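Local coordinates for effector protein Lem4 (lpg1101) (Legionella pneumophila subsp. pneumophila, PDB 6CGK) that acts as a membrane-associated protein tyrosine phosphatase, represented here by its magnesium-binding haloacid dehalogenase (HAD) domain in an inactivated form, at residues 18-23 and 149-154; 91-96 and 130-135; 77-82 and 108-113. The protein carries 1 engineered substitution. All blocks are in the same frame, centred on the assembly; numbering follows the deposited sequence.

Contact 1 (18-23 and 149-154). Engineered in segment 18-23: N23 (natural residue Asp). With MG (magnesium ion), chain C.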
loop_
_atom_site.group_PDB
_atom_site.type_symbol
_atom_site.label_atom_id
_atom_site.label_comp_id
_atom_site.label_asym_id
_atom_site.label_seq_id
_atom_site.Cartn_x
_atom_site.Cartn_y
_atom_site.Cartn_z
ATOM N N ASN A 18 6.193 -1.990 13.458
ATOM C CA ASN A 18 5.387 -2.927 12.688
ATOM C C ASN A 18 4.934 -2.217 11.424
ATOM O O ASN A 18 4.288 -1.176 11.519
ATOM C CB ASN A 18 4.178 -3.387 13.495
ATOM C CG ASN A 18 4.593 -3.993 14.831
ATOM O OD1 ASN A 18 5.386 -4.931 14.858
ATOM N ND2 ASN A 18 4.100 -3.440 15.920
ATOM N N ILE A 19 5.304 -2.751 10.261
ATOM C CA ILE A 19 5.015 -2.096 8.985
ATOM C C ILE A 19 4.344 -3.070 8.035
ATOM O O ILE A 19 4.758 -4.235 7.913
ATOM C CB ILE A 19 6.292 -1.531 8.344
ATOM C CG1 ILE A 19 6.949 -0.550 9.312
ATOM C CG2 ILE A 19 5.963 -0.834 7.003
ATOM C CD1 ILE A 19 8.336 -0.075 8.774
ATOM N N VAL A 20 3.319 -2.565 7.343
ATOM C CA VAL A 20 2.591 -3.271 6.300
ATOM C C VAL A 20 2.956 -2.591 4.985
ATOM O O VAL A 20 2.607 -1.424 4.768
ATOM C CB VAL A 20 1.077 -3.233 6.553
ATOM C CG1 VAL A 20 0.309 -3.834 5.378
ATOM C CG2 VAL A 20 0.740 -3.936 7.883
ATOM N N TYR A 21 3.680 -3.311 4.124
ATOM C CA TYR A 21 4.101 -2.834 2.813
ATOM C C TYR A 21 3.170 -3.428 1.771
ATOM O O TYR A 21 3.138 -4.650 1.592
ATOM C CB TYR A 21 5.529 -3.277 2.494
ATOM C CG TYR A 21 6.640 -2.584 3.240
ATOM C CD1 TYR A 21 6.947 -1.259 2.980
ATOM C CD2 TYR A 21 7.439 -3.286 4.164
ATOM C CE1 TYR A 21 8.005 -0.622 3.613
ATOM C CE2 TYR A 21 8.490 -2.650 4.816
ATOM C CZ TYR A 21 8.769 -1.324 4.544
ATOM O OH TYR A 21 9.828 -0.704 5.167
ATOM N N LEU A 22 2.454 -2.572 1.055
ATOM C CA LEU A 22 1.449 -3.024 0.107
ATOM C C LEU A 22 1.773 -2.448 -1.259
ATOM O O LEU A 22 1.939 -1.231 -1.402
ATOM C CB LEU A 22 0.047 -2.592 0.530
ATOM C CG LEU A 22 -0.438 -2.883 1.957
ATOM C CD1 LEU A 22 -1.816 -2.296 2.203
ATOM C CD2 LEU A 22 -0.441 -4.386 2.228
ATOM N N ASN A 23 1.866 -3.324 -2.249
ATOM C CA ASN A 23 1.728 -2.904 -3.618
ATOM C C ASN A 23 0.322 -2.334 -3.829
ATOM O O ASN A 23 -0.595 -2.623 -3.069
ATOM C CB ASN A 23 1.969 -4.104 -4.536
ATOM C CG ASN A 23 1.864 -3.761 -5.949
ATOM O OD1 ASN A 23 0.976 -4.252 -6.639
ATOM N ND2 ASN A 23 2.784 -2.927 -6.431
ATOM N N PHE A 149 7.394 -6.640 13.255
ATOM C CA PHE A 149 6.564 -7.382 12.323
ATOM C C PHE A 149 6.554 -6.713 10.959
ATOM O O PHE A 149 6.506 -5.485 10.858
ATOM C CB PHE A 149 5.138 -7.490 12.869
ATOM C CG PHE A 149 4.187 -8.170 11.942
ATOM C CD1 PHE A 149 4.254 -9.536 11.726
ATOM C CD2 PHE A 149 3.206 -7.442 11.294
ATOM C CE1 PHE A 149 3.347 -10.168 10.865
ATOM C CE2 PHE A 149 2.295 -8.065 10.424
ATOM C CZ PHE A 149 2.367 -9.430 10.220
ATOM N N ARG A 150 6.617 -7.528 9.908
ATOM C CA ARG A 150 6.545 -7.032 8.534
ATOM C C ARG A 150 5.559 -7.872 7.741
ATOM O O ARG A 150 5.678 -9.103 7.689
ATOM C CB ARG A 150 7.917 -7.062 7.823
ATOM C CG ARG A 150 8.982 -6.131 8.404
ATOM C CD ARG A 150 8.567 -4.651 8.301
ATOM N NE ARG A 150 9.627 -3.766 8.832
ATOM C CZ ARG A 150 9.771 -3.456 10.124
ATOM N NH1 ARG A 150 8.933 -3.952 11.036
ATOM N NH2 ARG A 150 10.743 -2.635 10.511
ATOM N N LEU A 151 4.600 -7.198 7.113
ATOM C CA LEU A 151 3.671 -7.820 6.182
ATOM C C LEU A 151 3.917 -7.205 4.812
ATOM O O LEU A 151 4.027 -5.980 4.698
ATOM C CB LEU A 151 2.214 -7.605 6.625
ATOM C CG LEU A 151 1.121 -8.053 5.646
ATOM C CD1 LEU A 151 1.207 -9.545 5.349
ATOM C CD2 LEU A 151 -0.258 -7.686 6.182
ATOM N N ILE A 152 4.053 -8.050 3.785
ATOM C CA ILE A 152 4.284 -7.602 2.409
ATOM C C ILE A 152 3.292 -8.321 1.528
ATOM O O ILE A 152 3.256 -9.559 1.526
ATOM C CB ILE A 152 5.705 -7.918 1.918
ATOM C CG1 ILE A 152 6.758 -7.220 2.769
ATOM C CG2 ILE A 152 5.836 -7.601 0.410
ATOM C CD1 ILE A 152 8.190 -7.645 2.369
ATOM N N CYS A 153 2.507 -7.557 0.773
ATOM C CA CYS A 153 1.578 -8.102 -0.211
ATOM C C CYS A 153 1.883 -7.529 -1.588
ATOM O O CYS A 153 1.961 -6.304 -1.754
ATOM C CB CYS A 153 0.131 -7.788 0.167
ATOM S SG CYS A 153 -0.322 -8.549 1.719
ATOM N N ASP A 154 2.058 -8.413 -2.574
ATOM C CA ASP A 154 2.261 -7.994 -3.954
ATOM C C ASP A 154 1.655 -9.040 -4.878
ATOM O O ASP A 154 1.731 -10.238 -4.600
ATOM C CB ASP A 154 3.751 -7.804 -4.253
ATOM C CG ASP A 154 4.006 -6.829 -5.375
ATOM O OD1 ASP A 154 3.298 -6.884 -6.399
ATOM O OD2 ASP A 154 4.931 -6.004 -5.234
HETATM MG MG MG C . 0.840 -4.666 -8.538
HETATM O O HOH W 1 2.845 -5.231 -8.578
HETATM O O HOH W 2 0.608 -5.164 -10.511
#
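I19 to L22 pair in parallel with R150 to C153, the strand axes 4.7 Å apart and 6° from aligned. They are neighbouring strands in the parallel, Rossmann-like sheet of the HAD fold. Five backbone hydrogen bonds join them, of which Y21 N to L151 O is the shortest at 2.8 Å. N18 adds a side-chain bond at the start: its OD1 accepts from F149 N at 3.1 Å, in the plane of the amide carbonyl. On one face of the sheet, R150 lies beside I19 and points the same way. A bend at chi2 (-62°) puts R150 CD 3.9 Å from I19 CB. I19 CD1 sits over one guanidinium face, toward the rim, and I19 CG2 over the centre of the Y21 ring. E140 OE2 salt-bridges R150 NE and hydrogen-bonds Y21 OH. On the other face, V20 CG1 meets L151 CD2 at 4.0 Å, and L22 CD2 packs on C153 CB. At the far end N23, engineered from Asp, binds magnesium with D25 and D155. D154 OD1 accepts from D156 N and, at 2.8 Å, from a water on the metal. F149 O takes two donors, I19 N and R150 NH1, from opposite faces of its plane.

Contact 2 (91-96 and 130-135). With PO4 (phosphate ion), chain B.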
loop_
_atom_site.group_PDB
_atom_site.type_symbol
_atom_site.label_atom_id
_atom_site.label_comp_id
_atom_site.label_asym_id
_atom_site.label_seq_id
_atom_site.Cartn_x
_atom_site.Cartn_y
_atom_site.Cartn_z
ATOM N N VAL A 91 2.504 1.331 4.413
ATOM C CA VAL A 91 3.345 1.931 3.383
ATOM C C VAL A 91 2.896 1.352 2.043
ATOM O O VAL A 91 2.923 0.130 1.860
ATOM C CB VAL A 91 4.844 1.646 3.601
ATOM C CG1 VAL A 91 5.655 2.275 2.476
ATOM C CG2 VAL A 91 5.329 2.144 4.939
ATOM N N ILE A 92 2.461 2.211 1.120
ATOM C CA ILE A 92 2.089 1.773 -0.234
ATOM C C ILE A 92 3.274 2.021 -1.165
ATOM O O ILE A 92 3.824 3.132 -1.212
ATOM C CB ILE A 92 0.823 2.481 -0.738
ATOM C CG1 ILE A 92 -0.377 2.033 0.114
ATOM C CG2 ILE A 92 0.641 2.170 -2.232
ATOM C CD1 ILE A 92 -1.728 2.739 -0.255
ATOM N N ILE A 93 3.725 0.979 -1.862
ATOM C CA ILE A 93 4.856 1.112 -2.777
ATOM C C ILE A 93 4.352 0.739 -4.165
ATOM O O ILE A 93 3.871 -0.382 -4.377
ATOM C CB ILE A 93 6.067 0.241 -2.386
ATOM C CG1 ILE A 93 6.504 0.552 -0.950
ATOM C CG2 ILE A 93 7.218 0.483 -3.375
ATOM C CD1 ILE A 93 7.782 -0.234 -0.535
ATOM N N SER A 94 4.447 1.670 -5.104
ATOM C CA SER A 94 3.730 1.465 -6.360
ATOM C C SER A 94 4.436 2.186 -7.492
ATOM O O SER A 94 4.955 3.288 -7.305
ATOM C CB SER A 94 2.282 1.978 -6.245
ATOM O OG SER A 94 1.603 1.920 -7.498
ATOM N N ARG A 95 4.390 1.588 -8.699
ATOM C CA ARG A 95 4.830 2.291 -9.901
ATOM C C ARG A 95 3.747 3.199 -10.489
ATOM O O ARG A 95 3.996 3.808 -11.547
ATOM C CB ARG A 95 5.248 1.321 -11.019
ATOM C CG ARG A 95 6.154 0.211 -10.636
ATOM C CD ARG A 95 6.636 -0.523 -11.880
ATOM N NE ARG A 95 7.547 -1.609 -11.524
ATOM C CZ ARG A 95 7.155 -2.843 -11.216
ATOM N NH1 ARG A 95 5.861 -3.156 -11.219
ATOM N NH2 ARG A 95 8.060 -3.764 -10.909
ATOM N N ASN A 96 2.592 3.291 -9.851
ATOM C CA ASN A 96 1.537 4.170 -10.335
ATOM C C ASN A 96 1.738 5.580 -9.761
ATOM O O ASN A 96 2.628 5.838 -8.951
ATOM C CB ASN A 96 0.168 3.589 -9.965
ATOM C CG ASN A 96 -0.914 3.973 -10.959
ATOM O OD1 ASN A 96 -0.913 5.081 -11.480
ATOM N ND2 ASN A 96 -1.790 3.029 -11.276
ATOM N N GLU A 130 9.325 3.255 -8.128
ATOM C CA GLU A 130 9.867 2.656 -9.342
ATOM C C GLU A 130 10.965 1.648 -9.043
ATOM O O GLU A 130 11.407 0.948 -9.953
ATOM C CB GLU A 130 10.384 3.749 -10.275
ATOM C CG GLU A 130 9.256 4.733 -10.684
ATOM C CD GLU A 130 9.666 5.746 -11.739
ATOM O OE1 GLU A 130 10.136 5.362 -12.849
ATOM O OE2 GLU A 130 9.533 6.955 -11.471
ATOM N N ASP A 131 11.421 1.553 -7.791
ATOM C CA ASP A 131 12.502 0.627 -7.434
ATOM C C ASP A 131 12.091 0.103 -6.063
ATOM O O ASP A 131 12.425 0.734 -5.060
ATOM C CB ASP A 131 13.852 1.332 -7.405
ATOM C CG ASP A 131 15.028 0.373 -7.186
ATOM O OD1 ASP A 131 14.833 -0.721 -6.615
ATOM O OD2 ASP A 131 16.171 0.706 -7.595
ATOM N N LYS A 132 11.298 -0.984 -6.044
ATOM C CA LYS A 132 10.672 -1.436 -4.793
ATOM C C LYS A 132 11.720 -1.874 -3.782
ATOM O O LYS A 132 11.558 -1.659 -2.571
ATOM C CB LYS A 132 9.721 -2.613 -5.043
ATOM C CG LYS A 132 8.673 -2.457 -6.130
ATOM C CD LYS A 132 7.735 -1.328 -5.877
ATOM C CE LYS A 132 6.670 -1.231 -6.995
ATOM N NZ LYS A 132 5.774 -2.436 -7.097
ATOM N N TYR A 133 12.763 -2.554 -4.251
ATOM C CA TYR A 133 13.857 -2.934 -3.367
ATOM C C TYR A 133 14.418 -1.712 -2.666
ATOM O O TYR A 133 14.489 -1.665 -1.432
ATOM C CB TYR A 133 14.931 -3.657 -4.184
ATOM C CG TYR A 133 16.240 -3.984 -3.476
ATOM C CD1 TYR A 133 16.344 -5.091 -2.650
ATOM C CD2 TYR A 133 17.373 -3.208 -3.668
ATOM C CE1 TYR A 133 17.554 -5.417 -2.017
ATOM C CE2 TYR A 133 18.594 -3.524 -3.032
ATOM C CZ TYR A 133 18.663 -4.631 -2.215
ATOM O OH TYR A 133 19.855 -4.967 -1.585
ATOM N N LYS A 134 14.828 -0.704 -3.444
ATOM C CA LYS A 134 15.403 0.497 -2.849
ATOM C C LYS A 134 14.402 1.242 -1.970
ATOM O O LYS A 134 14.806 1.870 -0.982
ATOM C CB LYS A 134 15.922 1.413 -3.937
ATOM C CG LYS A 134 16.601 2.658 -3.441
ATOM C CD LYS A 134 17.383 3.301 -4.581
ATOM C CE LYS A 134 18.499 2.400 -5.096
ATOM N NZ LYS A 134 19.155 2.992 -6.296
ATOM N N ALA A 135 13.112 1.208 -2.325
ATOM C CA ALA A 135 12.083 1.869 -1.507
ATOM C C ALA A 135 12.027 1.269 -0.106
ATOM O O ALA A 135 11.964 1.995 0.901
ATOM C CB ALA A 135 10.707 1.743 -2.184
HETATM P P PO4 B . 1.988 -1.234 -8.892
HETATM O O1 PO4 B . 1.165 -0.536 -7.823
HETATM O O2 PO4 B . 3.495 -1.109 -8.685
HETATM O O3 PO4 B . 1.614 -0.588 -10.219
HETATM O O4 PO4 B . 1.578 -2.688 -8.996
HETATM O O HOH W 3 10.000 0.622 -12.361
#
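Part of the phosphate pocket of the HAD domain is built by S94 and R95, at the C-terminal end of strand 89-93, and K132, in the first turn of helix 132-140. A phosphate ion, probably from the crystallisation liquor, joins the two segments. F24 N and D25 N also hydrogen-bond it. S94 OG donates to its O1 in a short bond of 2.5 Å. The same OG accepts from N96 N at 2.9 Å, an ST turn that helps fix the hydroxyl. Phosphate O2 has a donor from each segment. R95 N reaches it at 2.8 Å in a nearly straight bond (173°), and K132 NZ at 3.1 Å.

The lysine chain is bent at chi2 and again at chi4 (63°), the second bend turning NZ to the phosphate. The R95 and K132 side chains cross at about a right angle. K132 NZ stands over one face of the guanidinium, toward its rim and 4.2 Å from R95 NH1. D159 forms a salt bridge to each, probably offsetting their like charges. Farther from the phosphate, I93 CG2 packs on A135 CB at 3.9 Å. The helix start is capped by D131, whose OD1 accepts from K134 N from above the carboxylate plane. A serine at the end of the second strand and a lysine at a helix start, both on phosphate, are consistent with HAD motifs II and III.

Contact 3 (77-82 and 108-113)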
loop_
_atom_site.group_PDB
_atom_site.type_symbol
_atom_site.label_atom_id
_atom_site.label_comp_id
_atom_site.label_asym_id
_atom_site.label_seq_id
_atom_site.Cartn_x
_atom_site.Cartn_y
_atom_site.Cartn_z
ATOM N N PHE A 77 -9.770 -3.833 4.954
ATOM C CA PHE A 77 -8.458 -4.034 5.569
ATOM C C PHE A 77 -7.775 -2.700 5.856
ATOM O O PHE A 77 -7.294 -2.462 6.968
ATOM C CB PHE A 77 -7.592 -4.916 4.663
ATOM C CG PHE A 77 -6.187 -5.139 5.168
ATOM C CD1 PHE A 77 -5.915 -6.156 6.071
ATOM C CD2 PHE A 77 -5.144 -4.349 4.730
ATOM C CE1 PHE A 77 -4.630 -6.374 6.542
ATOM C CE2 PHE A 77 -3.843 -4.558 5.187
ATOM C CZ PHE A 77 -3.585 -5.577 6.101
ATOM N N LEU A 78 -7.732 -1.807 4.860
ATOM C CA LEU A 78 -7.075 -0.520 5.074
ATOM C C LEU A 78 -7.767 0.273 6.167
ATOM O O LEU A 78 -7.108 0.910 7.001
ATOM C CB LEU A 78 -7.043 0.288 3.783
ATOM C CG LEU A 78 -6.164 -0.308 2.691
ATOM C CD1 LEU A 78 -6.488 0.267 1.283
ATOM C CD2 LEU A 78 -4.689 -0.087 3.110
ATOM N N GLN A 79 -9.099 0.251 6.178
ATOM C CA GLN A 79 -9.817 0.979 7.205
ATOM C C GLN A 79 -9.564 0.377 8.579
ATOM O O GLN A 79 -9.413 1.115 9.559
ATOM C CB GLN A 79 -11.303 0.996 6.873
ATOM C CG GLN A 79 -11.616 1.871 5.685
ATOM C CD GLN A 79 -13.089 1.997 5.414
ATOM O OE1 GLN A 79 -13.545 3.034 4.943
ATOM N NE2 GLN A 79 -13.843 0.932 5.672
ATOM N N ASP A 80 -9.502 -0.957 8.672
ATOM C CA ASP A 80 -9.241 -1.594 9.962
ATOM C C ASP A 80 -7.824 -1.316 10.440
ATOM O O ASP A 80 -7.607 -1.041 11.633
ATOM C CB ASP A 80 -9.456 -3.108 9.883
ATOM C CG ASP A 80 -10.925 -3.504 9.801
ATOM O OD1 ASP A 80 -11.829 -2.713 10.187
ATOM O OD2 ASP A 80 -11.166 -4.644 9.348
ATOM N N VAL A 81 -6.835 -1.440 9.546
ATOM C CA VAL A 81 -5.443 -1.257 9.962
ATOM C C VAL A 81 -5.174 0.212 10.275
ATOM O O VAL A 81 -4.367 0.522 11.153
ATOM C CB VAL A 81 -4.475 -1.797 8.882
ATOM C CG1 VAL A 81 -3.016 -1.488 9.259
ATOM C CG2 VAL A 81 -4.642 -3.296 8.716
ATOM N N ASN A 82 -5.843 1.144 9.579
ATOM C CA ASN A 82 -5.741 2.559 9.949
ATOM C C ASN A 82 -6.054 2.774 11.422
ATOM O O ASN A 82 -5.459 3.643 12.078
ATOM C CB ASN A 82 -6.709 3.402 9.110
ATOM C CG ASN A 82 -6.108 3.888 7.797
ATOM O OD1 ASN A 82 -4.882 3.917 7.597
ATOM N ND2 ASN A 82 -6.992 4.271 6.871
ATOM N N GLU A 108 -13.073 5.813 -2.122
ATOM C CA GLU A 108 -13.562 4.777 -1.231
ATOM C C GLU A 108 -13.662 5.248 0.217
ATOM O O GLU A 108 -13.937 4.433 1.108
ATOM C CB GLU A 108 -12.640 3.556 -1.322
ATOM C CG GLU A 108 -12.505 3.021 -2.741
ATOM C CD GLU A 108 -13.685 2.184 -3.150
ATOM O OE1 GLU A 108 -14.460 1.837 -2.243
ATOM O OE2 GLU A 108 -13.857 1.876 -4.361
ATOM N N ASN A 109 -13.440 6.537 0.472
ATOM C CA ASN A 109 -13.576 7.110 1.817
ATOM C C ASN A 109 -12.613 6.435 2.793
ATOM O O ASN A 109 -12.951 6.181 3.962
ATOM C CB ASN A 109 -15.028 7.045 2.308
ATOM C CG ASN A 109 -15.321 8.052 3.415
ATOM O OD1 ASN A 109 -14.644 9.077 3.547
ATOM N ND2 ASN A 109 -16.344 7.777 4.189
ATOM N N ILE A 110 -11.412 6.156 2.302
ATOM C CA ILE A 110 -10.310 5.639 3.118
ATOM C C ILE A 110 -9.380 6.785 3.464
ATOM O O ILE A 110 -8.864 7.473 2.580
ATOM C CB ILE A 110 -9.541 4.540 2.380
ATOM C CG1 ILE A 110 -10.465 3.363 2.085
ATOM C CG2 ILE A 110 -8.322 4.084 3.234
ATOM C CD1 ILE A 110 -9.930 2.467 0.981
ATOM N N ASP A 111 -9.139 6.974 4.753
ATOM C CA ASP A 111 -8.235 8.015 5.191
ATOM C C ASP A 111 -6.806 7.622 4.834
ATOM O O ASP A 111 -6.398 6.478 5.053
ATOM C CB ASP A 111 -8.405 8.184 6.714
ATOM C CG ASP A 111 -7.493 9.227 7.315
ATOM O OD1 ASP A 111 -6.965 10.090 6.598
ATOM O OD2 ASP A 111 -7.366 9.209 8.567
ATOM N N HIS A 112 -6.065 8.535 4.212
ATOM C CA HIS A 112 -4.687 8.248 3.869
ATOM C C HIS A 112 -3.722 9.219 4.553
ATOM O O HIS A 112 -2.523 9.210 4.243
ATOM C CB HIS A 112 -4.520 8.163 2.325
ATOM C CG HIS A 112 -4.835 9.416 1.566
ATOM N ND1 HIS A 112 -3.956 10.471 1.471
ATOM C CD2 HIS A 112 -5.906 9.754 0.796
ATOM C CE1 HIS A 112 -4.479 11.425 0.721
ATOM N NE2 HIS A 112 -5.669 11.018 0.305
ATOM N N ARG A 113 -4.206 9.995 5.529
ATOM C CA ARG A 113 -3.378 10.964 6.240
ATOM C C ARG A 113 -2.094 10.329 6.757
ATOM O O ARG A 113 -1.034 10.963 6.745
ATOM C CB ARG A 113 -4.144 11.561 7.421
HETATM O O HOH W 4 -10.232 5.063 6.941
#
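I110 packs on three residues of helix 72-82, and its side chain crosses those of L78, Q79 and N82 at about right angles. Its first torsion (chi1 -62°) sets CG1 anti to the carbonyl carbon, and there CG1 lies 4.1 Å from Q79 CG. The other branch, CG2, lies 4.0 Å from L78 CB and also touches N82 ND2. At the end of the longer branch, I110 CD1 meets L78 CD1. L105 of helix 98-107 packs on both L78 and I110, while I90 of the central sheet touches L78 and N82.

The segment 108-113 belongs to the beta-alpha-beta crossover from strand 89-93 through helix 98-107 to strand 116-118. It leaves that helix by a Schellman motif, with N109 at positive phi as the C-prime residue, and so brings I110 against the neighbouring helix. The polar contact is made by N82. Its ND2 donates to D111 O at 2.9 Å, in a bond bent to 136° at the hydrogen and tilted from the amide plane. A water accepts from D111 N at 3.1 Å and weakly from the same ND2. Q79 OE1 is 3.3 Å from N109 O, but both are acceptors, and K75 NZ supplies the hydrogen bond to OE1. Past D111 the chain turns again: D111 OD1 accepts from R113 N at 3.0 Å, an Asx turn.

In the fold
All three contacts belong to one Rossmann-like HAD domain. Along the chain, contacts 2 and 3 are nested inside the loop closed by contact 1, and their segments alternate. Contact 1 lies in the sheet, its centre about 12 Å from that of contact 2 and about 15 Å from that of contact 3. Strands 19-23 and 89-93 are neighbours, so contacts 1 and 2 share a sheet and meet at the magnesium and phosphate site. Contact 3 lies on the other side of the chain's centre from contact 2. There F77 and L78 pack against V20, L22 and L151. The active site thus gathers separate parts of the chain, while contact 3 is packing away from it.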